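Local coordinates for multiheme cytochrome cf (Carboxydothermus ferrireducens DSM 11255, PDB 6QVM), which probably passes electrons through a chain of c-type hemes in the cell's S-layer to insoluble extracellular iron(III), at residues Q519-L527 with H659-L667. Numbering follows the deposited sequence.
Sequences QKEVFTGQL and HNTALTELL. With HEC (heme c), chain N.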
loop_
_atom_site.group_PDB
_atom_site.type_symbol
_atom_site.label_atom_id
_atom_site.label_comp_id
_atom_site.label_asym_id
_atom_site.label_seq_id
_atom_site.Cartn_x
_atom_site.Cartn_y
_atom_site.Cartn_z
ATOM N N GLN A 519 -25.624 17.543 0.546
ATOM C CA GLN A 519 -25.575 17.112 -0.848
ATOM C C GLN A 519 -26.185 15.728 -1.037
ATOM O O GLN A 519 -26.885 15.488 -2.027
ATOM C CB GLN A 519 -24.136 17.140 -1.358
ATOM C CG GLN A 519 -23.631 18.533 -1.699
ATOM C CD GLN A 519 -23.063 19.265 -0.501
ATOM O OE1 GLN A 519 -22.715 18.648 0.505
ATOM N NE2 GLN A 519 -22.965 20.587 -0.602
ATOM N N LYS A 520 -25.923 14.801 -0.111
ATOM C CA LYS A 520 -26.539 13.478 -0.189
ATOM C C LYS A 520 -28.057 13.585 -0.264
ATOM O O LYS A 520 -28.696 12.982 -1.132
ATOM C CB LYS A 520 -26.123 12.627 1.012
ATOM C CG LYS A 520 -26.887 11.308 1.131
ATOM C CD LYS A 520 -26.420 10.487 2.320
ATOM C CE LYS A 520 -27.118 9.137 2.357
ATOM N NZ LYS A 520 -26.574 8.262 3.433
ATOM N N GLU A 521 -28.649 14.376 0.631
ATOM C CA GLU A 521 -30.104 14.447 0.714
ATOM C C GLU A 521 -30.703 15.175 -0.484
ATOM O O GLU A 521 -31.756 14.773 -0.993
ATOM C CB GLU A 521 -30.518 15.119 2.019
ATOM C CG GLU A 521 -30.232 14.292 3.276
ATOM C CD GLU A 521 -28.768 14.305 3.683
ATOM O OE1 GLU A 521 -28.370 13.465 4.515
ATOM O OE2 GLU A 521 -28.015 15.162 3.175
ATOM N N VAL A 522 -30.068 16.258 -0.936
ATOM C CA VAL A 522 -30.556 16.956 -2.123
ATOM C C VAL A 522 -30.438 16.059 -3.347
ATOM O O VAL A 522 -31.390 15.900 -4.121
ATOM C CB VAL A 522 -29.789 18.274 -2.324
ATOM C CG1 VAL A 522 -30.127 18.891 -3.685
ATOM C CG2 VAL A 522 -30.092 19.240 -1.205
ATOM N N PHE A 523 -29.262 15.458 -3.535
ATOM C CA PHE A 523 -29.002 14.664 -4.731
ATOM C C PHE A 523 -29.873 13.415 -4.776
ATOM O O PHE A 523 -30.399 13.061 -5.837
ATOM C CB PHE A 523 -27.520 14.301 -4.797
ATOM C CG PHE A 523 -27.162 13.391 -5.936
ATOM C CD1 PHE A 523 -26.950 13.898 -7.208
ATOM C CD2 PHE A 523 -27.028 12.028 -5.733
ATOM C CE1 PHE A 523 -26.616 13.061 -8.257
ATOM C CE2 PHE A 523 -26.698 11.184 -6.777
ATOM C CZ PHE A 523 -26.491 11.700 -8.041
ATOM N N THR A 524 -30.033 12.729 -3.642
ATOM C CA THR A 524 -30.960 11.606 -3.589
ATOM C C THR A 524 -32.415 12.057 -3.585
ATOM O O THR A 524 -33.299 11.220 -3.784
ATOM C CB THR A 524 -30.689 10.740 -2.358
ATOM O OG1 THR A 524 -30.749 11.552 -1.179
ATOM C CG2 THR A 524 -29.317 10.083 -2.456
ATOM N N GLY A 525 -32.673 13.352 -3.389
ATOM C CA GLY A 525 -34.032 13.852 -3.309
ATOM C C GLY A 525 -34.808 13.400 -2.092
ATOM O O GLY A 525 -36.039 13.337 -2.143
ATOM N N GLN A 526 -34.122 13.072 -1.001
ATOM C CA GLN A 526 -34.748 12.568 0.220
ATOM C C GLN A 526 -34.359 13.486 1.374
ATOM O O GLN A 526 -33.279 13.345 1.956
ATOM C CB GLN A 526 -34.330 11.125 0.497
ATOM C CG GLN A 526 -34.656 10.149 -0.619
ATOM C CD GLN A 526 -34.452 8.705 -0.210
ATOM O OE1 GLN A 526 -34.983 8.254 0.803
ATOM N NE2 GLN A 526 -33.672 7.972 -0.996
ATOM N N LEU A 527 -35.252 14.416 1.716
ATOM C CA LEU A 527 -34.954 15.398 2.750
ATOM C C LEU A 527 -35.231 14.884 4.155
ATOM O O LEU A 527 -34.659 15.409 5.115
ATOM C CB LEU A 527 -35.752 16.678 2.497
ATOM C CG LEU A 527 -35.424 17.339 1.159
ATOM C CD1 LEU A 527 -36.149 18.666 1.017
ATOM C CD2 LEU A 527 -33.920 17.524 1.013
ATOM N N HIS A 659 -27.642 19.784 -8.270
ATOM C CA HIS A 659 -27.702 18.473 -7.633
ATOM C C HIS A 659 -29.085 17.833 -7.703
ATOM O O HIS A 659 -29.196 16.620 -7.490
ATOM C CB HIS A 659 -27.252 18.581 -6.170
ATOM C CG HIS A 659 -25.778 18.805 -6.006
ATOM N ND1 HIS A 659 -25.198 19.120 -4.798
ATOM C CD2 HIS A 659 -24.767 18.767 -6.907
ATOM C CE1 HIS A 659 -23.893 19.260 -4.958
ATOM N NE2 HIS A 659 -23.605 19.049 -6.229
ATOM N N ASN A 660 -30.135 18.615 -7.969
ATOM C CA ASN A 660 -31.486 18.096 -8.150
ATOM C C ASN A 660 -32.398 19.223 -8.612
ATOM O O ASN A 660 -32.993 19.921 -7.784
ATOM C CB ASN A 660 -32.029 17.469 -6.860
ATOM C CG ASN A 660 -33.227 16.562 -7.116
ATOM O OD1 ASN A 660 -33.937 16.711 -8.112
ATOM N ND2 ASN A 660 -33.450 15.614 -6.219
ATOM N N THR A 661 -32.516 19.403 -9.934
ATOM C CA THR A 661 -33.260 20.545 -10.462
ATOM C C THR A 661 -34.720 20.508 -10.022
ATOM O O THR A 661 -35.320 21.554 -9.747
ATOM C CB THR A 661 -33.163 20.589 -11.988
ATOM O OG1 THR A 661 -33.549 19.314 -12.522
ATOM C CG2 THR A 661 -31.752 20.934 -12.423
ATOM N N ALA A 662 -35.301 19.311 -9.930
ATOM C CA ALA A 662 -36.721 19.192 -9.612
ATOM C C ALA A 662 -36.988 19.397 -8.125
ATOM O O ALA A 662 -37.967 20.054 -7.751
ATOM C CB ALA A 662 -37.248 17.833 -10.067
ATOM N N LEU A 663 -36.134 18.845 -7.261
ATOM C CA LEU A 663 -36.254 19.153 -5.840
ATOM C C LEU A 663 -36.007 20.632 -5.578
ATOM O O LEU A 663 -36.576 21.197 -4.639
ATOM C CB LEU A 663 -35.284 18.298 -5.020
ATOM C CG LEU A 663 -35.369 18.476 -3.500
ATOM C CD1 LEU A 663 -36.781 18.178 -3.029
ATOM C CD2 LEU A 663 -34.362 17.593 -2.782
ATOM N N THR A 664 -35.195 21.278 -6.414
ATOM C CA THR A 664 -34.849 22.679 -6.193
ATOM C C THR A 664 -36.039 23.596 -6.451
ATOM O O THR A 664 -36.316 24.503 -5.659
ATOM C CB THR A 664 -33.664 23.065 -7.076
ATOM O OG1 THR A 664 -32.463 22.504 -6.530
ATOM C CG2 THR A 664 -33.530 24.579 -7.172
ATOM N N GLU A 665 -36.759 23.377 -7.551
ATOM C CA GLU A 665 -37.899 24.236 -7.848
ATOM C C GLU A 665 -39.067 23.940 -6.917
ATOM O O GLU A 665 -39.771 24.861 -6.486
ATOM C CB GLU A 665 -38.298 24.089 -9.313
ATOM C CG GLU A 665 -37.281 24.704 -10.266
ATOM C CD GLU A 665 -37.779 24.789 -11.697
ATOM O OE1 GLU A 665 -38.272 23.770 -12.221
ATOM O OE2 GLU A 665 -37.686 25.882 -12.296
ATOM N N LEU A 666 -39.264 22.667 -6.562
ATOM C CA LEU A 666 -40.268 22.327 -5.561
ATOM C C LEU A 666 -39.905 22.872 -4.191
ATOM O O LEU A 666 -40.790 23.021 -3.342
ATOM C CB LEU A 666 -40.451 20.806 -5.493
ATOM C CG LEU A 666 -41.667 20.243 -4.745
ATOM C CD1 LEU A 666 -42.855 20.026 -5.680
ATOM C CD2 LEU A 666 -41.297 18.955 -4.018
ATOM N N LEU A 667 -38.623 23.166 -3.956
ATOM C CA LEU A 667 -38.228 23.777 -2.690
ATOM C C LEU A 667 -38.415 25.288 -2.721
ATOM O O LEU A 667 -38.840 25.883 -1.727
ATOM C CB LEU A 667 -36.777 23.424 -2.353
ATOM C CG LEU A 667 -36.509 22.074 -1.693
ATOM C CD1 LEU A 667 -35.107 22.033 -1.096
ATOM C CD2 LEU A 667 -37.556 21.763 -0.634
HETATM FE FE HEC N . -21.847 18.577 -6.849
HETATM C CHA HEC N . -21.189 21.816 -6.010
HETATM C CHB HEC N . -20.805 17.579 -3.666
HETATM C CHC HEC N . -22.865 15.410 -7.487
HETATM C CHD HEC N . -22.482 19.467 -10.141
HETATM N NA HEC N . -21.127 19.494 -5.164
HETATM C C1A HEC N . -20.927 20.856 -5.050
HETATM C C2A HEC N . -20.393 21.113 -3.726
HETATM C C3A HEC N . -20.281 19.951 -3.082
HETATM C C4A HEC N . -20.742 18.913 -3.970
HETATM C CMA HEC N . -19.743 19.766 -1.649
HETATM C CAA HEC N . -20.018 22.498 -3.169
HETATM C CBA HEC N . -18.667 22.829 -3.768
HETATM C CGA HEC N . -18.433 24.307 -3.679
HETATM O O1A HEC N . -18.101 24.920 -4.725
HETATM O O2A HEC N . -18.579 24.869 -2.564
HETATM N NB HEC N . -21.809 16.814 -5.777
HETATM C C1B HEC N . -21.433 16.645 -4.455
HETATM C C2B HEC N . -21.818 15.312 -4.041
HETATM C C3B HEC N . -22.381 14.698 -5.105
HETATM C C4B HEC N . -22.386 15.640 -6.215
HETATM C CMB HEC N . -21.547 14.729 -2.633
HETATM C CAB HEC N . -22.946 13.257 -5.165
HETATM C CBB HEC N . -24.130 13.077 -4.189
HETATM N NC HEC N . -22.508 17.630 -8.514
HETATM C C1C HEC N . -22.889 16.301 -8.543
HETATM C C2C HEC N . -23.343 15.985 -9.884
HETATM C C3C HEC N . -23.280 17.112 -10.622
HETATM C C4C HEC N . -22.733 18.161 -9.773
HETATM C CMC HEC N . -23.901 14.611 -10.319
HETATM C CAC HEC N . -23.659 17.288 -12.118
HETATM C CBC HEC N . -25.167 17.042 -12.348
HETATM N ND HEC N . -21.837 20.368 -7.920
HETATM C C1D HEC N . -22.141 20.489 -9.276
HETATM C C2D HEC N . -22.047 21.881 -9.637
HETATM C C3D HEC N . -21.639 22.624 -8.358
HETATM C C4D HEC N . -21.537 21.601 -7.334
HETATM C CMD HEC N . -22.295 22.494 -11.029
HETATM C CAD HEC N . -21.406 24.145 -8.220
HETATM C CBD HEC N . -19.955 24.375 -7.812
HETATM C CGD HEC N . -19.297 25.372 -8.733
HETATM O O1D HEC N . -18.171 25.078 -9.221
HETATM O O2D HEC N . -19.894 26.454 -8.984
#
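Q519 lays its CG against the imidazole edge of H659, 3.3 Å from CE1, with the amide turned nearly perpendicular to the ring (82°). Its bent chain carries the amide over the heme rim, where NE2 lies 3.5 Å from methyl CMA and donates to the D653 carbonyl. H659 binds the heme iron through NE2 at 1.9 Å; H553 supplies the opposite ligand, and a hydrogen bond between ND1 and D653 OD1 should help set the ring's rotation. F523, its CG anti to the backbone N (chi1 175°), puts CD2 3.4 Å from heme CBB, while its CA makes a CH...O contact with H659 O. V522 CG1 lies across H659 CB at 3.8 Å. This is the bis-histidine heme c site of a multiheme cytochrome. Helix 519-524 ends in a Schellman motif, Q526 N bonded to E521 O and G525 N to V522 O, with G525 at positive phi. V522 O also accepts N660 ND2 at 3.0 Å, nearly along its own C=O axis and in the plane of the N660 amide; L663 CD2 packs against V522 O and G525 CA. N660 N-caps helix 661-672, OD1 taking L663 N from above its carbonyl plane. With an alanine here both bonds go, which is likely to leave that helix uncapped and untied from V522. L527 CD2 meets L663 CD2 and L527 CD1 meets L667 CD2, tip to tip, each at 3.8 Å.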